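Long-range contacts in N-methyltransferase (Streptoalloteichus sp. ATCC 53650, PDB 5BSZ), which probably transfers a methyl group from S-adenosylmethionine to the amino nitrogen of a deoxysugar in kedarcidin biosynthesis: residues G158-D163 / L175-R180; R186-Y191 / S203-L208; R49-V54 / F108-C113; R39-R44 / G141-I146. All blocks are in the same frame, centred on the assembly; numbering follows the deposited sequence.

Contact 1 (G158-D163 / L175-R180); sequences GHIAHD and LSRSHR. With THM (thymidine), chain G.
Ser178 OG, packed 3.6 Å from His159 CB, is gripped by two partners: O3' of the bound thymidine is hydrogen-bonded to this OG at 2.7 Å, and a water that takes the N-H of His159 is hydrogen-bonded to the same oxygen. The deoxyribose lies over one face of the His159 imidazole, its C5' 3.3 Å above the ring plane and displaced toward the rim; with CG anti to the backbone N (chi1 176°), the ring begins on the carbonyl side of its own residue. In the plane of that ring, at its edge, a second water links His159 NE2 to Ser176 OG. Strands 160-163 and 175-180 run antiparallel at 164°. Ser176 N donates to Ala161 O at 2.8 Å. In return Ala161 N donates to Ser176 O at 3.0 Å. Ser176 OG rests 3.5 Å from Ala161 CB. On the other face Ile160 CG2 and Leu175 CD1 sit 4.2 Å apart, side by side, where Thr171 of the second subunit packs on both residues. This contact supplies thymidine with a hydroxyl and an aromatic face, Thr154, Leu156 and Arg237 completing the site, consistent with recognition of the nucleoside part of a nucleotide-linked sugar.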
loop_
_atom_site.group_PDB
_atom_site.type_symbol
_atom_site.label_atom_id
_atom_site.label_comp_id
_atom_site.label_asym_id
_atom_site.label_seq_id
_atom_site.Cartn_x
_atom_site.Cartn_y
_atom_site.Cartn_z
ATOM N N GLY A 158 -10.822 5.616 21.882
ATOM C CA GLY A 158 -10.164 4.329 22.117
ATOM C C GLY A 158 -10.819 3.111 21.485
ATOM O O GLY A 158 -10.462 1.988 21.806
ATOM N N HIS A 159 -11.795 3.272 20.601
ATOM C CA HIS A 159 -12.438 2.089 20.079
ATOM C C HIS A 159 -11.516 1.366 19.063
ATOM O O HIS A 159 -10.995 2.006 18.156
ATOM C CB HIS A 159 -13.731 2.437 19.390
ATOM C CG HIS A 159 -14.387 1.251 18.737
ATOM N ND1 HIS A 159 -14.976 0.236 19.459
ATOM C CD2 HIS A 159 -14.549 0.923 17.433
ATOM C CE1 HIS A 159 -15.463 -0.673 18.631
ATOM N NE2 HIS A 159 -15.230 -0.270 17.394
ATOM N N ILE A 160 -11.379 0.050 19.211
ATOM C CA ILE A 160 -10.632 -0.812 18.277
ATOM C C ILE A 160 -11.419 -2.079 18.223
ATOM O O ILE A 160 -11.805 -2.559 19.253
ATOM C CB ILE A 160 -9.216 -1.163 18.770
ATOM C CG1 ILE A 160 -8.389 0.107 18.771
ATOM C CG2 ILE A 160 -8.599 -2.250 17.877
ATOM C CD1 ILE A 160 -7.143 0.104 19.609
ATOM N N ALA A 161 -11.671 -2.620 17.047
ATOM C CA ALA A 161 -12.402 -3.842 16.905
ATOM C C ALA A 161 -11.774 -4.694 15.802
ATOM O O ALA A 161 -11.140 -4.154 14.911
ATOM C CB ALA A 161 -13.843 -3.546 16.526
ATOM N N HIS A 162 -12.001 -6.008 15.837
ATOM C CA HIS A 162 -11.524 -6.948 14.810
ATOM C C HIS A 162 -12.558 -8.015 14.591
ATOM O O HIS A 162 -13.383 -8.246 15.445
ATOM C CB HIS A 162 -10.237 -7.624 15.244
ATOM C CG HIS A 162 -10.417 -8.610 16.356
ATOM N ND1 HIS A 162 -10.198 -8.283 17.676
ATOM C CD2 HIS A 162 -10.789 -9.912 16.343
ATOM C CE1 HIS A 162 -10.428 -9.342 18.432
ATOM N NE2 HIS A 162 -10.832 -10.329 17.652
ATOM N N ASP A 163 -12.515 -8.680 13.459
ATOM C CA ASP A 163 -13.388 -9.797 13.214
ATOM C C ASP A 163 -12.599 -10.750 12.319
ATOM O O ASP A 163 -11.667 -10.339 11.626
ATOM C CB ASP A 163 -14.626 -9.325 12.451
ATOM C CG ASP A 163 -15.768 -10.350 12.468
ATOM O OD1 ASP A 163 -16.745 -10.172 11.714
ATOM O OD2 ASP A 163 -15.722 -11.327 13.250
ATOM N N LEU A 175 -9.961 -5.208 10.802
ATOM C CA LEU A 175 -9.527 -4.454 11.966
ATOM C C LEU A 175 -9.996 -3.025 11.756
ATOM O O LEU A 175 -9.828 -2.483 10.664
ATOM C CB LEU A 175 -8.009 -4.474 12.084
ATOM C CG LEU A 175 -7.307 -3.841 13.255
ATOM C CD1 LEU A 175 -7.818 -4.551 14.501
ATOM C CD2 LEU A 175 -5.773 -3.929 13.200
ATOM N N SER A 176 -10.519 -2.418 12.814
ATOM C CA SER A 176 -11.076 -1.087 12.697
ATOM C C SER A 176 -10.662 -0.260 13.902
ATOM O O SER A 176 -10.379 -0.804 14.977
ATOM C CB SER A 176 -12.594 -1.205 12.541
ATOM O OG SER A 176 -13.199 -1.447 13.800
ATOM N N ARG A 177 -10.650 1.052 13.732
ATOM C CA ARG A 177 -10.186 1.980 14.743
ATOM C C ARG A 177 -10.937 3.273 14.529
ATOM O O ARG A 177 -11.232 3.605 13.372
ATOM C CB ARG A 177 -8.745 2.279 14.506
ATOM C CG ARG A 177 -8.134 3.075 15.605
ATOM C CD ARG A 177 -6.781 3.508 15.169
ATOM N NE ARG A 177 -6.295 4.465 16.139
ATOM C CZ ARG A 177 -6.081 5.747 15.889
ATOM N NH1 ARG A 177 -5.640 6.508 16.867
ATOM N NH2 ARG A 177 -6.284 6.273 14.690
ATOM N N SER A 178 -11.259 4.000 15.602
ATOM C CA SER A 178 -11.907 5.314 15.447
ATOM C C SER A 178 -11.263 6.351 16.363
ATOM O O SER A 178 -10.711 6.004 17.397
ATOM C CB SER A 178 -13.420 5.197 15.625
ATOM O OG SER A 178 -13.808 5.159 16.997
ATOM N N HIS A 179 -11.280 7.612 15.961
ATOM C CA HIS A 179 -10.820 8.694 16.804
ATOM C C HIS A 179 -11.547 9.980 16.458
ATOM O O HIS A 179 -12.126 10.152 15.370
ATOM C CB HIS A 179 -9.309 8.924 16.732
ATOM C CG HIS A 179 -8.807 9.517 15.455
ATOM N ND1 HIS A 179 -8.606 8.764 14.312
ATOM C CD2 HIS A 179 -8.372 10.762 15.169
ATOM C CE1 HIS A 179 -8.140 9.545 13.369
ATOM N NE2 HIS A 179 -8.036 10.770 13.843
ATOM N N ARG A 180 -11.462 10.898 17.402
ATOM C CA ARG A 180 -12.217 12.125 17.361
ATOM C C ARG A 180 -11.322 13.180 16.759
ATOM O O ARG A 180 -10.123 13.257 17.070
ATOM C CB ARG A 180 -12.587 12.435 18.819
ATOM C CG ARG A 180 -13.296 13.752 19.048
ATOM C CD ARG A 180 -13.136 14.176 20.528
ATOM N NE ARG A 180 -13.496 13.134 21.499
ATOM C CZ ARG A 180 -14.704 12.956 22.034
ATOM N NH1 ARG A 180 -14.897 11.990 22.912
ATOM N NH2 ARG A 180 -15.707 13.768 21.699
HETATM O "O5'" THM G . -19.482 0.608 17.131
HETATM C "C5'" THM G . -18.202 1.091 17.588
HETATM C "C4'" THM G . -18.166 2.622 17.639
HETATM O "O4'" THM G . -19.107 2.909 18.676
HETATM C "C3'" THM G . -16.830 3.290 18.070
HETATM O "O3'" THM G . -16.352 4.236 17.090
HETATM C "C2'" THM G . -17.062 3.992 19.424
HETATM C "C1'" THM G . -18.597 3.955 19.507
HETATM N N1 THM G . -19.301 3.893 20.799
HETATM C C2 THM G . -19.377 5.178 21.369
HETATM O O2 THM G . -18.797 6.078 20.743
HETATM N N3 THM G . -19.997 5.433 22.518
HETATM C C4 THM G . -20.635 4.464 23.174
HETATM O O4 THM G . -21.247 4.717 24.264
HETATM C C5 THM G . -20.590 3.111 22.584
HETATM C C5M THM G . -21.315 2.064 23.389
HETATM C C6 THM G . -19.935 2.864 21.382
HETATM O O HOH W 1 -9.784 7.061 19.848
HETATM O O HOH W 2 -13.065 5.825 19.664
HETATM O O HOH W 3 -15.861 -0.683 14.385
HETATM O O HOH W 4 -8.995 3.889 18.652
#

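Contact 2 (R186-Y191 / S203-L208); sequences RHEAHY and SQVQDL. With EDO (1,2-ethanediol), chain C.
Strands 186-191 and 203-208 run antiparallel at 159°, with His187-Gln206 and Ala189-Gln204 as hydrogen-bonded pairs; His187 N to Gln206 O measures 2.7 Å. Arg186 and Asp207 lie side by side on one face, guanidinium gripping carboxylate side-on, NE to OD1 at 2.7 Å and NH2 to OD2 at 2.8 Å, each on a syn lone pair and almost straight. The two planes differ by 5°, kept coplanar by the paired bonds, while Arg186 NH1 salt-bridges Asp13 of the third subunit. The bend at chi3 (-71°) turns NE out of line with the extended CA-CB-CG-CD part, toward Asp207 OD1; Arg186 CG rests 3.6 Å from Val205 CG1. Farther along the same face Ser203 CB sits 3.7 Å from the His190 ring centroid, a CH-pi contact over the face. On the other face Leu208 CD1 meets His187 NE2, itself hydrogen-bonded to Ser185 OG, at 4.0 Å; His187 also touches thymidine. Strand 171-181 flanks strand 184-195, whereas beyond Ser203-Val205 a strand of the fourth subunit continues the sheet.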
loop_
_atom_site.group_PDB
_atom_site.type_symbol
_atom_site.label_atom_id
_atom_site.label_comp_id
_atom_site.label_asym_id
_atom_site.label_seq_id
_atom_site.Cartn_x
_atom_site.Cartn_y
_atom_site.Cartn_z
ATOM N N ARG A 186 -13.625 9.902 13.101
ATOM C CA ARG A 186 -12.978 9.354 11.940
ATOM C C ARG A 186 -12.747 7.885 12.123
ATOM O O ARG A 186 -12.129 7.431 13.105
ATOM C CB ARG A 186 -11.655 10.065 11.694
ATOM C CG ARG A 186 -10.888 9.540 10.497
ATOM C CD ARG A 186 -9.940 10.616 9.980
ATOM N NE ARG A 186 -10.655 11.721 9.327
ATOM C CZ ARG A 186 -10.072 12.775 8.803
ATOM N NH1 ARG A 186 -8.751 12.889 8.849
ATOM N NH2 ARG A 186 -10.777 13.668 8.149
ATOM N N HIS A 187 -13.282 7.127 11.185
ATOM C CA HIS A 187 -13.345 5.667 11.281
ATOM C C HIS A 187 -12.452 5.005 10.236
ATOM O O HIS A 187 -12.596 5.221 9.016
ATOM C CB HIS A 187 -14.825 5.211 11.112
ATOM C CG HIS A 187 -15.690 5.757 12.189
ATOM N ND1 HIS A 187 -16.014 5.034 13.320
ATOM C CD2 HIS A 187 -16.232 6.988 12.354
ATOM C CE1 HIS A 187 -16.718 5.801 14.134
ATOM N NE2 HIS A 187 -16.856 6.993 13.577
ATOM N N GLU A 188 -11.479 4.227 10.697
ATOM C CA GLU A 188 -10.618 3.479 9.754
ATOM C C GLU A 188 -10.935 1.999 9.810
ATOM O O GLU A 188 -11.001 1.429 10.916
ATOM C CB GLU A 188 -9.193 3.610 10.176
ATOM C CG GLU A 188 -8.587 4.947 10.049
ATOM C CD GLU A 188 -7.308 5.073 10.853
ATOM O OE1 GLU A 188 -7.377 5.148 12.108
ATOM O OE2 GLU A 188 -6.239 5.124 10.210
ATOM N N ALA A 189 -11.151 1.380 8.654
ATOM C CA ALA A 189 -11.423 -0.057 8.573
ATOM C C ALA A 189 -10.425 -0.665 7.565
ATOM O O ALA A 189 -10.289 -0.154 6.469
ATOM C CB ALA A 189 -12.846 -0.318 8.062
ATOM N N HIS A 190 -9.720 -1.721 7.960
ATOM C CA HIS A 190 -8.812 -2.454 7.072
ATOM C C HIS A 190 -9.285 -3.888 7.043
ATOM O O HIS A 190 -9.726 -4.445 8.064
ATOM C CB HIS A 190 -7.365 -2.395 7.549
ATOM C CG HIS A 190 -6.737 -1.051 7.401
ATOM N ND1 HIS A 190 -5.683 -0.804 6.540
ATOM C CD2 HIS A 190 -7.031 0.134 7.990
ATOM C CE1 HIS A 190 -5.332 0.464 6.640
ATOM N NE2 HIS A 190 -6.138 1.054 7.506
ATOM N N TYR A 191 -9.237 -4.457 5.852
ATOM C CA TYR A 191 -9.449 -5.882 5.631
ATOM C C TYR A 191 -8.239 -6.550 4.955
ATOM O O TYR A 191 -7.631 -5.939 4.045
ATOM C CB TYR A 191 -10.600 -6.071 4.664
ATOM C CG TYR A 191 -11.940 -5.636 5.150
ATOM C CD1 TYR A 191 -12.307 -4.299 5.149
ATOM C CD2 TYR A 191 -12.860 -6.579 5.592
ATOM C CE1 TYR A 191 -13.565 -3.902 5.597
ATOM C CE2 TYR A 191 -14.119 -6.203 6.015
ATOM C CZ TYR A 191 -14.458 -4.868 6.029
ATOM O OH TYR A 191 -15.719 -4.527 6.458
ATOM N N SER A 203 -8.834 -0.877 2.361
ATOM C CA SER A 203 -9.010 0.048 3.455
ATOM C C SER A 203 -9.986 1.165 3.099
ATOM O O SER A 203 -10.158 1.487 1.920
ATOM C CB SER A 203 -7.685 0.576 3.908
ATOM O OG SER A 203 -7.206 1.466 2.968
ATOM N N GLN A 204 -10.603 1.703 4.144
ATOM C CA GLN A 204 -11.543 2.816 4.025
ATOM C C GLN A 204 -11.442 3.732 5.264
ATOM O O GLN A 204 -11.262 3.274 6.402
ATOM C CB GLN A 204 -12.950 2.240 3.858
ATOM C CG GLN A 204 -14.012 3.319 3.701
ATOM C CD GLN A 204 -15.393 2.787 3.345
ATOM O OE1 GLN A 204 -16.288 2.759 4.183
ATOM N NE2 GLN A 204 -15.570 2.385 2.105
ATOM N N VAL A 205 -11.546 5.028 5.026
ATOM C CA VAL A 205 -11.567 6.031 6.061
ATOM C C VAL A 205 -12.828 6.877 5.824
ATOM O O VAL A 205 -13.063 7.379 4.729
ATOM C CB VAL A 205 -10.351 6.950 6.070
ATOM C CG1 VAL A 205 -10.385 7.825 7.323
ATOM C CG2 VAL A 205 -9.067 6.177 6.081
ATOM N N GLN A 206 -13.638 6.994 6.864
ATOM C CA GLN A 206 -14.885 7.731 6.760
ATOM C C GLN A 206 -15.106 8.549 8.030
ATOM O O GLN A 206 -14.809 8.110 9.144
ATOM C CB GLN A 206 -16.067 6.810 6.420
ATOM C CG GLN A 206 -16.844 6.212 7.592
ATOM C CD GLN A 206 -17.953 5.233 7.193
ATOM O OE1 GLN A 206 -17.702 4.061 6.892
ATOM N NE2 GLN A 206 -19.191 5.692 7.254
ATOM N N ASP A 207 -15.618 9.752 7.818
ATOM C CA ASP A 207 -15.971 10.694 8.880
ATOM C C ASP A 207 -17.492 10.670 9.122
ATOM O O ASP A 207 -18.273 10.574 8.177
ATOM C CB ASP A 207 -15.531 12.085 8.444
ATOM C CG ASP A 207 -14.004 12.314 8.496
ATOM O OD1 ASP A 207 -13.338 11.557 9.191
ATOM O OD2 ASP A 207 -13.537 13.326 7.914
ATOM N N LEU A 208 -17.890 10.824 10.390
ATOM C CA LEU A 208 -19.247 11.135 10.795
ATOM C C LEU A 208 -19.239 12.312 11.763
ATOM O O LEU A 208 -18.336 12.396 12.624
ATOM C CB LEU A 208 -19.806 9.907 11.504
ATOM C CG LEU A 208 -19.994 8.622 10.664
ATOM C CD1 LEU A 208 -20.280 7.421 11.521
ATOM C CD2 LEU A 208 -21.111 8.809 9.638
HETATM C C1 EDO C . -12.098 11.996 4.604
HETATM O O1 EDO C . -13.235 12.727 5.125
HETATM C C2 EDO C . -10.868 12.855 4.233
HETATM O O2 EDO C . -11.072 14.279 4.167
#

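Contact 3 (R49-V54 / F108-C113); sequences RSLLDV and FDAVCC
In the parallel core of the methyltransferase sheet, strand 50-54 lies beside strand 110-113, and Asp109, just before the latter, binds the N-H groups of Arg49 and Ser50. Asp109 OD2 accepts Arg49 N at 2.7 Å and Ser50 N at 3.2 Å from opposite faces of the carboxylate plane. In return Ser50 OG, set between its backbone N and carbonyl carbon (chi1 64°), accepts Asp109 N at 2.7 Å. An alanine at Asp109 would probably leave the N-H groups of Arg49 and Ser50 without their shared acceptor. This pairing belongs to the Rossmann-like fold of S-adenosylmethionine-dependent enzymes, and bound S-adenosylhomocysteine lies about 5 Å from the Asp53 side chain. The strands run 18° from parallel, tied by bonds such as Cys112 N to Leu52 O at 2.8 Å and Val54 N to Cys112 O. On one face the Phe108 ring carries Leu52 CB over its centre, 3.6 Å above the plane, and Val54 CG2 meets Val111 CG1 at 3.9 Å. On the other, Leu51 CD2 touches Cys112 SG at 4.0 Å.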
loop_
_atom_site.group_PDB
_atom_site.type_symbol
_atom_site.label_atom_id
_atom_site.label_comp_id
_atom_site.label_asym_id
_atom_site.label_seq_id
_atom_site.Cartn_x
_atom_site.Cartn_y
_atom_site.Cartn_z
ATOM N N ARG A 49 -48.775 1.621 7.787
ATOM C CA ARG A 49 -48.488 0.441 6.935
ATOM C C ARG A 49 -47.470 0.663 5.830
ATOM O O ARG A 49 -47.073 -0.276 5.139
ATOM C CB ARG A 49 -49.762 -0.150 6.318
ATOM C CG ARG A 49 -50.488 0.748 5.343
ATOM C CD ARG A 49 -51.726 0.130 4.671
ATOM N NE ARG A 49 -51.612 -1.214 4.088
ATOM C CZ ARG A 49 -51.258 -1.572 2.851
ATOM N NH1 ARG A 49 -51.279 -2.872 2.561
ATOM N NH2 ARG A 49 -50.854 -0.724 1.888
ATOM N N SER A 50 -47.074 1.918 5.646
ATOM C CA SER A 50 -46.082 2.278 4.665
ATOM C C SER A 50 -44.868 2.916 5.351
ATOM O O SER A 50 -45.008 3.656 6.322
ATOM C CB SER A 50 -46.628 3.244 3.620
ATOM O OG SER A 50 -47.001 4.471 4.171
ATOM N N LEU A 51 -43.699 2.595 4.806
ATOM C CA LEU A 51 -42.415 3.005 5.438
ATOM C C LEU A 51 -41.338 3.209 4.380
ATOM O O LEU A 51 -41.163 2.383 3.454
ATOM C CB LEU A 51 -41.959 1.954 6.445
ATOM C CG LEU A 51 -40.640 2.294 7.184
ATOM C CD1 LEU A 51 -40.709 1.865 8.628
ATOM C CD2 LEU A 51 -39.451 1.656 6.515
ATOM N N LEU A 52 -40.606 4.312 4.526
ATOM C CA LEU A 52 -39.389 4.550 3.766
ATOM C C LEU A 52 -38.112 4.541 4.635
ATOM O O LEU A 52 -38.071 5.212 5.656
ATOM C CB LEU A 52 -39.517 5.892 3.077
ATOM C CG LEU A 52 -38.237 6.413 2.419
ATOM C CD1 LEU A 52 -37.928 5.662 1.139
ATOM C CD2 LEU A 52 -38.192 7.885 2.142
ATOM N N ASP A 53 -37.146 3.695 4.278
ATOM C CA ASP A 53 -35.841 3.615 4.959
ATOM C C ASP A 53 -34.769 4.299 4.104
ATOM O O ASP A 53 -34.424 3.878 2.982
ATOM C CB ASP A 53 -35.491 2.170 5.305
ATOM C CG ASP A 53 -34.189 2.026 6.120
ATOM O OD1 ASP A 53 -33.836 3.005 6.824
ATOM O OD2 ASP A 53 -33.559 0.935 6.041
ATOM N N VAL A 54 -34.257 5.402 4.645
ATOM C CA VAL A 54 -33.329 6.306 3.969
ATOM C C VAL A 54 -31.880 5.950 4.348
ATOM O O VAL A 54 -31.548 5.876 5.524
ATOM C CB VAL A 54 -33.616 7.770 4.327
ATOM C CG1 VAL A 54 -32.622 8.698 3.665
ATOM C CG2 VAL A 54 -35.051 8.126 3.945
ATOM N N PHE A 108 -45.391 8.470 3.101
ATOM C CA PHE A 108 -45.349 7.196 3.778
ATOM C C PHE A 108 -45.817 7.462 5.202
ATOM O O PHE A 108 -45.625 8.563 5.686
ATOM C CB PHE A 108 -43.918 6.655 3.841
ATOM C CG PHE A 108 -43.300 6.389 2.509
ATOM C CD1 PHE A 108 -42.698 7.404 1.810
ATOM C CD2 PHE A 108 -43.253 5.126 1.990
ATOM C CE1 PHE A 108 -42.089 7.174 0.589
ATOM C CE2 PHE A 108 -42.700 4.900 0.750
ATOM C CZ PHE A 108 -42.114 5.894 0.042
ATOM N N ASP A 109 -46.386 6.463 5.888
ATOM C CA ASP A 109 -46.760 6.627 7.295
ATOM C C ASP A 109 -45.545 6.870 8.221
ATOM O O ASP A 109 -45.656 7.550 9.219
ATOM C CB ASP A 109 -47.473 5.375 7.802
ATOM C CG ASP A 109 -48.827 5.151 7.064
ATOM O OD1 ASP A 109 -49.432 6.181 6.788
ATOM O OD2 ASP A 109 -49.196 4.019 6.690
ATOM N N ALA A 110 -44.407 6.293 7.862
ATOM C CA ALA A 110 -43.139 6.443 8.634
ATOM C C ALA A 110 -41.926 6.590 7.711
ATOM O O ALA A 110 -41.861 6.004 6.608
ATOM C CB ALA A 110 -42.924 5.222 9.489
ATOM N N VAL A 111 -40.959 7.377 8.168
ATOM C CA VAL A 111 -39.647 7.469 7.499
ATOM C C VAL A 111 -38.561 7.194 8.570
ATOM O O VAL A 111 -38.561 7.772 9.684
ATOM C CB VAL A 111 -39.461 8.840 6.822
ATOM C CG1 VAL A 111 -38.068 9.004 6.212
ATOM C CG2 VAL A 111 -40.495 9.106 5.708
ATOM N N CYS A 112 -37.614 6.321 8.241
ATOM C CA CYS A 112 -36.508 6.115 9.170
ATOM C C CYS A 112 -35.150 6.283 8.506
ATOM O O CYS A 112 -34.981 6.145 7.278
ATOM C CB CYS A 112 -36.639 4.777 9.907
ATOM S SG CYS A 112 -36.599 3.319 8.836
ATOM N N CYS A 113 -34.158 6.585 9.338
ATOM C CA CYS A 113 -32.775 6.591 8.895
ATOM C C CYS A 113 -31.946 6.012 10.045
ATOM O O CYS A 113 -31.923 6.592 11.146
ATOM C CB CYS A 113 -32.399 8.036 8.615
ATOM S SG CYS A 113 -30.709 8.248 7.998
#

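Contact 4 (R39-R44 / G141-I146)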
loop_
_atom_site.group_PDB
_atom_site.type_symbol
_atom_site.label_atom_id
_atom_site.label_comp_id
_atom_site.label_asym_id
_atom_site.label_seq_id
_atom_site.Cartn_x
_atom_site.Cartn_y
_atom_site.Cartn_z
ATOM N N ARG A 39 -42.199 -0.314 16.824
ATOM C CA ARG A 39 -42.805 0.011 18.110
ATOM C C ARG A 39 -43.055 1.494 18.242
ATOM O O ARG A 39 -44.164 1.914 18.595
ATOM C CB ARG A 39 -41.902 -0.494 19.242
ATOM C CG ARG A 39 -42.393 -0.273 20.656
ATOM C CD ARG A 39 -41.277 -0.538 21.665
ATOM N NE ARG A 39 -41.207 0.588 22.590
ATOM C CZ ARG A 39 -40.829 0.515 23.859
ATOM N NH1 ARG A 39 -40.825 1.616 24.598
ATOM N NH2 ARG A 39 -40.437 -0.637 24.384
ATOM N N VAL A 40 -42.036 2.312 17.975
ATOM C CA VAL A 40 -42.165 3.753 18.111
ATOM C C VAL A 40 -43.202 4.314 17.103
ATOM O O VAL A 40 -43.952 5.247 17.382
ATOM C CB VAL A 40 -40.784 4.427 17.879
ATOM C CG1 VAL A 40 -40.955 5.898 17.639
ATOM C CG2 VAL A 40 -39.834 4.191 19.053
ATOM N N VAL A 41 -43.215 3.778 15.886
ATOM C CA VAL A 41 -44.196 4.167 14.862
ATOM C C VAL A 41 -45.645 3.737 15.258
ATOM O O VAL A 41 -46.559 4.550 15.235
ATOM C CB VAL A 41 -43.814 3.555 13.493
ATOM C CG1 VAL A 41 -44.958 3.690 12.473
ATOM C CG2 VAL A 41 -42.562 4.270 12.957
ATOM N N ARG A 42 -45.834 2.483 15.643
ATOM C CA ARG A 42 -47.172 1.999 15.955
ATOM C C ARG A 42 -47.752 2.641 17.207
ATOM O O ARG A 42 -48.956 2.918 17.251
ATOM C CB ARG A 42 -47.197 0.493 15.996
ATOM C CG ARG A 42 -47.025 -0.166 14.631
ATOM C CD ARG A 42 -48.330 -0.113 13.848
ATOM N NE ARG A 42 -48.217 -0.704 12.508
ATOM C CZ ARG A 42 -48.086 -2.000 12.256
ATOM N NH1 ARG A 42 -48.054 -2.905 13.219
ATOM N NH2 ARG A 42 -47.992 -2.433 11.016
ATOM N N GLU A 43 -46.918 2.989 18.181
ATOM C CA GLU A 43 -47.406 3.792 19.305
ATOM C C GLU A 43 -48.019 5.101 18.875
ATOM O O GLU A 43 -48.915 5.580 19.550
ATOM C CB GLU A 43 -46.337 4.202 20.332
ATOM C CG GLU A 43 -45.704 3.072 21.104
ATOM C CD GLU A 43 -44.590 3.544 22.050
ATOM O OE1 GLU A 43 -43.810 4.476 21.761
ATOM O OE2 GLU A 43 -44.432 2.907 23.094
ATOM N N ARG A 44 -47.455 5.747 17.861
ATOM C CA ARG A 44 -47.855 7.104 17.506
ATOM C C ARG A 44 -48.838 7.053 16.319
ATOM O O ARG A 44 -49.522 8.019 16.061
ATOM C CB ARG A 44 -46.632 7.957 17.162
ATOM C CG ARG A 44 -45.810 8.472 18.358
ATOM C CD ARG A 44 -44.288 8.563 18.045
ATOM N NE ARG A 44 -43.607 8.892 19.297
ATOM C CZ ARG A 44 -43.309 7.979 20.204
ATOM N NH1 ARG A 44 -43.468 6.682 19.947
ATOM N NH2 ARG A 44 -42.796 8.365 21.341
ATOM N N GLY A 141 -49.304 13.690 10.970
ATOM C CA GLY A 141 -49.379 12.492 11.773
ATOM C C GLY A 141 -48.324 11.434 11.448
ATOM O O GLY A 141 -48.232 10.449 12.165
ATOM N N GLY A 142 -47.599 11.587 10.342
ATOM C CA GLY A 142 -46.455 10.704 10.021
ATOM C C GLY A 142 -45.328 10.744 11.043
ATOM O O GLY A 142 -45.101 11.767 11.708
ATOM N N VAL A 143 -44.631 9.619 11.179
ATOM C CA VAL A 143 -43.537 9.454 12.167
ATOM C C VAL A 143 -42.156 9.355 11.501
ATOM O O VAL A 143 -41.913 8.519 10.605
ATOM C CB VAL A 143 -43.753 8.202 13.007
ATOM C CG1 VAL A 143 -42.817 8.141 14.205
ATOM C CG2 VAL A 143 -45.210 8.098 13.506
ATOM N N LEU A 144 -41.266 10.205 11.986
ATOM C CA LEU A 144 -39.901 10.281 11.481
ATOM C C LEU A 144 -39.017 9.741 12.603
ATOM O O LEU A 144 -39.086 10.212 13.751
ATOM C CB LEU A 144 -39.561 11.711 11.124
ATOM C CG LEU A 144 -38.417 11.928 10.130
ATOM C CD1 LEU A 144 -38.376 13.422 9.848
ATOM C CD2 LEU A 144 -37.074 11.459 10.646
ATOM N N VAL A 145 -38.298 8.677 12.300
ATOM C CA VAL A 145 -37.422 8.001 13.287
ATOM C C VAL A 145 -35.954 8.082 12.868
ATOM O O VAL A 145 -35.509 7.524 11.849
ATOM C CB VAL A 145 -37.802 6.527 13.476
ATOM C CG1 VAL A 145 -37.031 5.848 14.568
ATOM C CG2 VAL A 145 -39.293 6.333 13.734
ATOM N N ILE A 146 -35.170 8.741 13.709
ATOM C CA ILE A 146 -33.700 8.856 13.488
ATOM C C ILE A 146 -32.941 8.134 14.592
ATOM O O ILE A 146 -33.177 8.385 15.789
ATOM C CB ILE A 146 -33.289 10.324 13.506
ATOM C CG1 ILE A 146 -33.996 11.070 12.380
ATOM C CG2 ILE A 146 -31.772 10.455 13.395
ATOM C CD1 ILE A 146 -33.840 12.574 12.466
HETATM O O HOH W 5 -49.799 10.113 14.518
#
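Val41 CG2 reaches two valines of strand 143-146, touching Val145 CG2 at 3.9 Å and Val143 CG1 at 4.1 Å. Val40 CG1 adds a looser contact to Val145 CG2, 4.3 Å away. Arg44 brings its aliphatic part across Val143 at about a right angle: its CB lies 3.9 Å from Val143 CG2 and the bend at chi2 (146°) places its CD near CG1 of the same valine. No hydrogen bond joins the segments directly, but a water donates to both Arg44 O and Gly141 O. In the next shell the arginine's far end is fixed. NH1 gives one bond to Val40 O, 3.0 Å, in the carbonyl plane on a lone pair, and another to Glu43 OE1, 2.9 Å, as a salt bridge on the anti lone pair; NH2 pairs with Glu228. A leucine at Arg44 would probably leave Glu43 and Glu228 without their cationic mate and Val40 O without its side-chain donor. Helix 39-44 runs nearly antiparallel to the strand, at 157°, their axes 8.9 Å apart. It packs over one face of the Rossmann-like sheet, where Val242 of strand 240-245 meets Val40 and Arg44; Leu144 and Ile146 instead meet helix 124-135.

From the N terminus, helix 30-44 opens contact 4, which is not completed until strand 143-146. Within that span contact 3 opens at strand 50-54 and closes at strand 110-113, so the two are nested. They also touch: strands 110-113 and 143-146 are neighbours in the mixed sheet, and Val41 reaches Ala110. After contact 4 closes, the chain enters the separate antiparallel sheet, where contacts 1 and 2 follow in series, each closing a hairpin. Strands 171-181 and 184-195 are adjacent, joining these hairpins into one sheet. The pairs stand on opposite sides of the chain's centre, contacts 1 and 3 about 31 Å apart between centres.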